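Local atomic coordinates of GphF Dehydratase 1 (Archangium violaceum, PDB entry 6MBF), a protein that probably dehydrates a chain intermediate of the gephyronic acid polyketide synthase, and may take part in the olefin rearrangement of that pathway. Residues V30-P35 / L87-P92; E100-E105 / T125-R130; E105-E110 / W120-T125. All blocks are in the same frame, centred on the assembly; numbering follows the deposited sequence.

Interaction 1: V30-P35 / L87-P92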
# COMPACT_ATOMS: atom_id res chain seq x y z
N VAL A 30 5.73 15.18 5.42
CA VAL A 30 5.19 14.17 6.32
C VAL A 30 6.19 13.94 7.44
O VAL A 30 7.35 14.33 7.36
CB VAL A 30 4.88 12.84 5.59
CG1 VAL A 30 3.85 13.07 4.46
CG2 VAL A 30 6.15 12.22 5.07
N SER A 31 5.72 13.28 8.50
CA SER A 31 6.61 12.78 9.54
C SER A 31 6.02 11.49 10.09
O SER A 31 4.88 11.13 9.77
CB SER A 31 6.79 13.79 10.67
OG SER A 31 5.63 13.81 11.47
N SER A 32 6.78 10.82 10.95
CA SER A 32 6.28 9.64 11.63
C SER A 32 5.05 9.95 12.48
O SER A 32 4.33 9.02 12.87
CB SER A 32 7.39 9.00 12.49
OG SER A 32 7.78 9.82 13.58
N ASP A 33 4.78 11.22 12.78
CA ASP A 33 3.61 11.62 13.55
C ASP A 33 2.41 12.01 12.69
O ASP A 33 1.30 12.11 13.23
CB ASP A 33 3.96 12.79 14.47
CG ASP A 33 5.06 12.45 15.44
OD1 ASP A 33 5.02 11.33 16.00
OD2 ASP A 33 5.96 13.30 15.63
N ARG A 34 2.59 12.26 11.39
CA ARG A 34 1.48 12.75 10.58
C ARG A 34 1.72 12.45 9.11
O ARG A 34 2.67 12.98 8.53
CB ARG A 34 1.29 14.26 10.76
CG ARG A 34 -0.02 14.77 10.16
CD ARG A 34 0.15 16.03 9.33
NE ARG A 34 1.05 15.85 8.19
CZ ARG A 34 0.69 15.41 6.98
NH1 ARG A 34 -0.57 15.09 6.72
NH2 ARG A 34 1.61 15.29 6.03
N PRO A 35 0.91 11.59 8.48
CA PRO A 35 -0.12 10.73 9.08
C PRO A 35 0.47 9.77 10.12
O PRO A 35 1.60 9.30 9.96
CB PRO A 35 -0.68 9.95 7.89
CG PRO A 35 -0.40 10.81 6.72
CD PRO A 35 0.91 11.47 7.01
N LEU A 87 12.20 7.04 8.15
CA LEU A 87 11.94 8.25 8.92
C LEU A 87 12.63 8.16 10.27
O LEU A 87 12.63 7.10 10.90
CB LEU A 87 10.43 8.45 9.15
CG LEU A 87 9.57 8.61 7.89
CD1 LEU A 87 8.10 8.61 8.31
CD2 LEU A 87 9.93 9.89 7.11
N ARG A 88 13.23 9.26 10.71
CA ARG A 88 13.60 9.38 12.12
C ARG A 88 12.42 9.99 12.87
O ARG A 88 11.85 10.99 12.43
CB ARG A 88 14.85 10.24 12.30
CG ARG A 88 15.97 9.94 11.34
CD ARG A 88 16.49 8.51 11.42
NE ARG A 88 17.60 8.33 10.48
CZ ARG A 88 18.12 7.15 10.15
NH1 ARG A 88 17.64 6.04 10.68
NH2 ARG A 88 19.12 7.09 9.27
N ALA A 89 12.06 9.37 13.99
CA ALA A 89 10.88 9.75 14.76
C ALA A 89 10.75 11.26 14.91
O ALA A 89 11.67 11.93 15.39
CB ALA A 89 10.94 9.11 16.15
N GLY A 90 9.62 11.80 14.44
CA GLY A 90 9.33 13.21 14.59
C GLY A 90 10.02 14.15 13.61
O GLY A 90 9.62 15.31 13.52
N ALA A 91 11.03 13.69 12.88
CA ALA A 91 11.73 14.57 11.94
C ALA A 91 10.98 14.63 10.61
O ALA A 91 10.75 13.59 9.99
CB ALA A 91 13.16 14.10 11.71
N PRO A 92 10.58 15.81 10.15
CA PRO A 92 9.83 15.89 8.89
C PRO A 92 10.68 15.51 7.68
O PRO A 92 11.90 15.68 7.65
CB PRO A 92 9.41 17.36 8.83
CG PRO A 92 10.46 18.08 9.64
CD PRO A 92 10.79 17.13 10.77
O HOH W 1 9.52 11.48 11.05
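The D33 carboxylate is the flat group that reaches across to G90, its OD2 lying 3.5 Å from G90 CA. The flat guanidinium of R34 stays on its own side: P35 CD covers one of its faces toward the rim, and NH2 is hydrogen-bonded to the carbonyls of T29 and P10. The direct polar link between the segments is made by S32. Its OG sits between the backbone N and the carbonyl carbon (chi1 67°), and there it accepts from G90 N at 2.8 Å with an N-H...O angle of 163°; A89 CA comes to 3.3 Å from the same OG. An alanine here would probably leave G90 N without this acceptor and open a small gap beside A89 CA. Two beta turns face each other in this way. S31 to R34 form a type I turn, in which S31 OG also accepts from D33 N (3.0 Å), an ST turn; R88 to A91 form a type II turn with G90 at its positive-phi position (79°). The first turn leaves strand 23-30 and the second precedes strand 93-100, neighbouring antiparallel strands of the hotdog-type dehydratase fold, where V30 is still backbone-bonded to A93. A water bridges the turns: it accepts from S32 N at 2.8 Å and donates to R88 O and A91 O, R88 O also taking A91 N within the turn. On the buried flank L87 CD1 packs 3.7 Å from S32 N, and I47 of strand 46-48 touches the side chains of S32, L87 and A89. On the exposed flank P92 CA makes a CA-H...O contact with V30 O at 3.3 Å.

Interaction 2: E100-E105 / T125-R130; sequences EDERFE and TGRIAR
F104 lies against G126 where two strands of an antiparallel beta hairpin, 103-109 and 121-131, pair in the hotdog-type dehydratase fold. This is the tightly packed part. The F104 ring has G126 N 3.4 Å above one face, offset toward the rim, while R127 O lies in plane at the ring edge. A chi1 of 75° puts CG between the backbone N and the carbonyl carbon, and further out CE2 of the ring comes to 3.3 Å from G126 C. A CB on residue 126 would fall 2.9 Å from F104 CE2, a clash, so the absence of a side chain is what lets the ring lie so close. I128 CG2 meets F104 CD2 at 3.8 Å, and A58 of helix 52-65 touches both side chains, placing this face of the sheet against the helix. The backbones of F104 and G126 form a hydrogen-bonded pair, with F104 N to G126 O at 2.9 Å and nearly straight. Within the type II' turn E100-R103, E102 O accepts from I128 N at 2.7 Å.

The other face carries R103, E105, T125 and R127, all partly exposed, and its contacts are looser. Beside it E102 and R127 run side by side, pointing the same way, and are joined by a salt bridge. The bond is bent (135°), and R127 NE has its stronger polar partner in D78. T125 sends OG1 to W82 NE1, and E105 sends its carboxylate to R122 and R98, while their aliphatic parts touch, T125 CG2 3.6 Å from E105 CG. R127 NH1 reaches E102 OE2 on its anti side at 3.2 Å, 23° out of the carboxylate plane.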
# COMPACT_ATOMS: atom_id res chain seq x y z
N GLU A 100 4.92 13.06 -15.78
CA GLU A 100 4.86 13.54 -17.15
C GLU A 100 4.25 12.44 -18.00
O GLU A 100 4.61 11.27 -17.85
CB GLU A 100 6.23 13.97 -17.69
CG GLU A 100 7.33 12.95 -17.58
CD GLU A 100 8.61 13.42 -18.26
OE1 GLU A 100 9.18 12.63 -19.05
OE2 GLU A 100 9.04 14.57 -18.02
N ASP A 101 3.30 12.82 -18.84
CA ASP A 101 2.50 11.86 -19.60
C ASP A 101 1.83 10.94 -18.58
O ASP A 101 1.20 11.44 -17.64
CB ASP A 101 3.38 11.18 -20.64
CG ASP A 101 3.93 12.15 -21.66
OD1 ASP A 101 3.20 13.10 -22.02
OD2 ASP A 101 5.08 11.97 -22.10
N GLU A 102 1.96 9.62 -18.70
CA GLU A 102 1.30 8.72 -17.77
C GLU A 102 2.23 8.21 -16.68
O GLU A 102 1.81 7.38 -15.87
CB GLU A 102 0.70 7.53 -18.53
CG GLU A 102 1.68 6.38 -18.83
CD GLU A 102 2.75 6.75 -19.84
OE1 GLU A 102 2.73 7.88 -20.36
OE2 GLU A 102 3.62 5.89 -20.12
N ARG A 103 3.47 8.69 -16.61
CA ARG A 103 4.47 8.13 -15.70
C ARG A 103 4.70 9.03 -14.49
O ARG A 103 4.79 10.25 -14.62
CB ARG A 103 5.79 7.90 -16.42
CG ARG A 103 5.66 7.25 -17.79
CD ARG A 103 7.02 7.11 -18.46
NE ARG A 103 7.96 8.12 -17.97
CZ ARG A 103 8.10 9.33 -18.50
NH1 ARG A 103 7.36 9.69 -19.54
NH2 ARG A 103 8.97 10.18 -17.98
N PHE A 104 4.83 8.41 -13.31
CA PHE A 104 5.02 9.14 -12.06
C PHE A 104 6.28 8.64 -11.37
O PHE A 104 6.75 7.52 -11.59
CB PHE A 104 3.81 9.02 -11.12
CG PHE A 104 3.70 7.68 -10.44
CD1 PHE A 104 4.30 7.46 -9.21
CD2 PHE A 104 2.98 6.65 -11.02
CE1 PHE A 104 4.20 6.23 -8.58
CE2 PHE A 104 2.88 5.42 -10.40
CZ PHE A 104 3.50 5.21 -9.18
N GLU A 105 6.83 9.51 -10.53
CA GLU A 105 7.94 9.18 -9.64
C GLU A 105 7.69 9.82 -8.28
O GLU A 105 7.19 10.94 -8.19
CB GLU A 105 9.29 9.68 -10.18
CG GLU A 105 9.72 9.11 -11.50
CD GLU A 105 11.10 9.62 -11.88
OE1 GLU A 105 11.18 10.68 -12.53
OE2 GLU A 105 12.10 8.99 -11.48
N THR A 125 8.14 4.33 -8.46
CA THR A 125 7.80 4.80 -9.80
C THR A 125 6.77 3.86 -10.42
O THR A 125 6.64 2.70 -10.03
CB THR A 125 9.03 4.85 -10.71
OG1 THR A 125 9.56 3.53 -10.87
CG2 THR A 125 10.12 5.76 -10.12
N GLY A 126 6.07 4.38 -11.42
CA GLY A 126 5.10 3.57 -12.15
C GLY A 126 4.33 4.43 -13.14
O GLY A 126 4.77 5.52 -13.50
N ARG A 127 3.18 3.92 -13.55
CA ARG A 127 2.32 4.62 -14.51
C ARG A 127 0.92 4.72 -13.95
O ARG A 127 0.50 3.89 -13.14
CB ARG A 127 2.30 3.89 -15.86
CG ARG A 127 3.68 3.59 -16.40
CD ARG A 127 3.60 2.61 -17.56
NE ARG A 127 4.90 1.98 -17.80
CZ ARG A 127 5.86 2.53 -18.53
NH1 ARG A 127 5.69 3.72 -19.07
NH2 ARG A 127 7.01 1.89 -18.70
N ILE A 128 0.19 5.76 -14.36
CA ILE A 128 -1.17 5.97 -13.89
C ILE A 128 -2.11 6.05 -15.09
O ILE A 128 -1.71 6.45 -16.19
CB ILE A 128 -1.31 7.22 -13.00
CG1 ILE A 128 -0.65 8.44 -13.65
CG2 ILE A 128 -0.75 6.97 -11.59
CD1 ILE A 128 -0.92 9.74 -12.92
N ALA A 129 -3.35 5.66 -14.86
CA ALA A 129 -4.37 5.71 -15.90
C ALA A 129 -5.73 5.78 -15.24
O ALA A 129 -5.87 5.63 -14.02
CB ALA A 129 -4.27 4.51 -16.84
N ARG A 130 -6.75 6.01 -16.07
CA ARG A 130 -8.12 6.14 -15.62
C ARG A 130 -9.01 5.60 -16.73
O ARG A 130 -8.76 5.87 -17.91
CB ARG A 130 -8.44 7.61 -15.32
CG ARG A 130 -9.67 7.84 -14.49
CD ARG A 130 -9.53 9.17 -13.79
NE ARG A 130 -10.80 9.62 -13.24
CZ ARG A 130 -10.94 10.75 -12.56
NH1 ARG A 130 -9.89 11.53 -12.35
NH2 ARG A 130 -12.13 11.10 -12.09

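Interaction 3: E105-E110 / W120-T125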
# COMPACT_ATOMS: atom_id res chain seq x y z
N GLU A 105 6.83 9.51 -10.53
CA GLU A 105 7.94 9.18 -9.64
C GLU A 105 7.69 9.82 -8.28
O GLU A 105 7.19 10.94 -8.19
CB GLU A 105 9.29 9.68 -10.18
CG GLU A 105 9.72 9.11 -11.50
CD GLU A 105 11.10 9.62 -11.88
OE1 GLU A 105 11.18 10.68 -12.53
OE2 GLU A 105 12.10 8.99 -11.48
N ILE A 106 8.07 9.10 -7.23
CA ILE A 106 7.94 9.59 -5.87
C ILE A 106 9.33 9.65 -5.25
O ILE A 106 10.07 8.65 -5.25
CB ILE A 106 6.99 8.70 -5.04
CG1 ILE A 106 5.60 8.73 -5.67
CG2 ILE A 106 6.97 9.15 -3.58
CD1 ILE A 106 4.55 7.88 -4.92
N HIS A 107 9.69 10.83 -4.74
CA HIS A 107 10.98 11.10 -4.11
C HIS A 107 10.76 11.73 -2.74
O HIS A 107 9.71 12.31 -2.46
CB HIS A 107 11.84 12.07 -4.94
CG HIS A 107 12.38 11.51 -6.21
ND1 HIS A 107 11.61 11.30 -7.33
CD2 HIS A 107 13.65 11.17 -6.56
CE1 HIS A 107 12.36 10.83 -8.31
NE2 HIS A 107 13.61 10.74 -7.87
N SER A 108 11.79 11.64 -1.89
CA SER A 108 11.80 12.36 -0.63
C SER A 108 13.09 13.14 -0.49
O SER A 108 14.10 12.84 -1.15
CB SER A 108 11.65 11.42 0.59
OG SER A 108 12.84 10.67 0.80
N ALA A 109 13.08 14.10 0.42
CA ALA A 109 14.27 14.89 0.72
C ALA A 109 14.20 15.42 2.14
O ALA A 109 13.12 15.61 2.71
CB ALA A 109 14.41 16.06 -0.26
N GLU A 110 15.37 15.65 2.73
CA GLU A 110 15.43 16.43 3.95
C GLU A 110 14.93 17.84 3.65
O GLU A 110 15.34 18.43 2.64
CB GLU A 110 16.85 16.47 4.51
CG GLU A 110 17.35 15.14 5.03
CD GLU A 110 18.80 15.20 5.49
OE1 GLU A 110 19.46 16.23 5.24
OE2 GLU A 110 19.27 14.21 6.09
N TRP A 120 17.33 14.46 -3.51
CA TRP A 120 16.08 13.71 -3.51
C TRP A 120 16.35 12.24 -3.77
O TRP A 120 17.05 11.89 -4.73
CB TRP A 120 15.12 14.27 -4.56
CG TRP A 120 14.57 15.62 -4.24
CD1 TRP A 120 15.14 16.82 -4.54
CD2 TRP A 120 13.34 15.90 -3.58
NE1 TRP A 120 14.34 17.84 -4.10
CE2 TRP A 120 13.22 17.31 -3.51
CE3 TRP A 120 12.32 15.11 -3.04
CZ2 TRP A 120 12.12 17.94 -2.91
CZ3 TRP A 120 11.22 15.74 -2.45
CH2 TRP A 120 11.14 17.14 -2.40
N THR A 121 15.79 11.38 -2.93
CA THR A 121 15.93 9.93 -3.06
C THR A 121 14.68 9.36 -3.70
O THR A 121 13.57 9.61 -3.23
CB THR A 121 16.15 9.28 -1.69
OG1 THR A 121 17.37 9.78 -1.10
CG2 THR A 121 16.21 7.76 -1.81
N ARG A 122 14.87 8.58 -4.76
CA ARG A 122 13.75 7.96 -5.47
C ARG A 122 13.24 6.75 -4.70
O ARG A 122 14.01 5.82 -4.42
CB ARG A 122 14.17 7.54 -6.88
CG ARG A 122 13.11 6.71 -7.60
CD ARG A 122 13.59 6.23 -8.98
NE ARG A 122 13.60 7.30 -9.97
CZ ARG A 122 14.69 7.72 -10.61
NH1 ARG A 122 15.86 7.15 -10.39
NH2 ARG A 122 14.60 8.70 -11.50
N HIS A 123 11.95 6.75 -4.37
CA HIS A 123 11.35 5.64 -3.62
C HIS A 123 10.44 4.75 -4.45
O HIS A 123 10.47 3.53 -4.27
CB HIS A 123 10.57 6.17 -2.42
CG HIS A 123 11.42 6.91 -1.45
ND1 HIS A 123 12.44 6.29 -0.74
CD2 HIS A 123 11.47 8.21 -1.11
CE1 HIS A 123 13.06 7.19 0.00
NE2 HIS A 123 12.48 8.36 -0.19
N ALA A 124 9.65 5.31 -5.37
CA ALA A 124 8.72 4.48 -6.12
C ALA A 124 8.38 5.16 -7.44
O ALA A 124 8.32 6.39 -7.53
CB ALA A 124 7.43 4.21 -5.33
N THR A 125 8.14 4.33 -8.46
CA THR A 125 7.80 4.80 -9.80
C THR A 125 6.77 3.86 -10.42
O THR A 125 6.64 2.70 -10.03
CB THR A 125 9.03 4.85 -10.71
OG1 THR A 125 9.56 3.53 -10.87
CG2 THR A 125 10.12 5.76 -10.12
O HOH W 2 17.08 11.94 0.29
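R122 grips E105 side-on with two nitrogens on a single oxygen. NH2 meets the syn lone pair of E105 OE2 at a short 2.5 Å, and NE comes to the same OE2 at 2.7 Å, nearly along its C-O axis. Carboxylate and guanidinium are almost coplanar, 14° apart. R122 sends CG anti to its backbone N (chi1 172°), and its chain lies alongside H107, with R122 CA over the imidazole face, 3.8 Å from the ring centroid. A second polar pair involves S108, on the other face of the sheet, and H123 at the bulge: S108 OG and H123 NE2 are 2.5 Å apart, the hydroxyl near the plane of the ring at its edge, and either could be the donor. Toward the hairpin's loop, A109 CB stands over the centre of the six-membered ring of W120, 3.5 Å from its centroid and 13° off the normal.

A classic beta bulge in the hairpin of this hotdog-type fold sets these positions. Two residues, H123 and A124, stand opposite the single I106, whose O accepts from H123 N at 2.8 Å and only weakly from A124 N. The extra residue shifts the register by one, so H107 pairs with R122 and S108 with T121.

Further out, several of these groups have a second partner. R98 holds E105 OE1, leaving OE2 to R122. S83 O receives H123 ND1, which, with S108 at NE2, would hold the ring's rotation, and Y54 of helix 52-65 touches H123, A124 and I106. W120 NE1 is bonded to S114 O, and R96 makes a cation-pi contact with the indole.

How the interactions relate
Interactions 2 and 3 are successive parts of one hairpin: they share E105 and T125, their centres are 14 Å apart, and they touch where F104 CE1 approaches A124 O at 4.3 Å. Interaction 1 comes earlier in the chain, and strand 93-100, which follows its second segment, pairs with strand 103-109 of the hairpin. Its centre is 16 Å from that of interaction 3, with nearest atoms about 5 Å apart, and 26 Å from that of interaction 2. The side chains of A124 and L87 lie about 11 Å and about 12 Å from a bound magnesium ion, too far to coordinate it. Helix 52-65 backs both hairpin contacts.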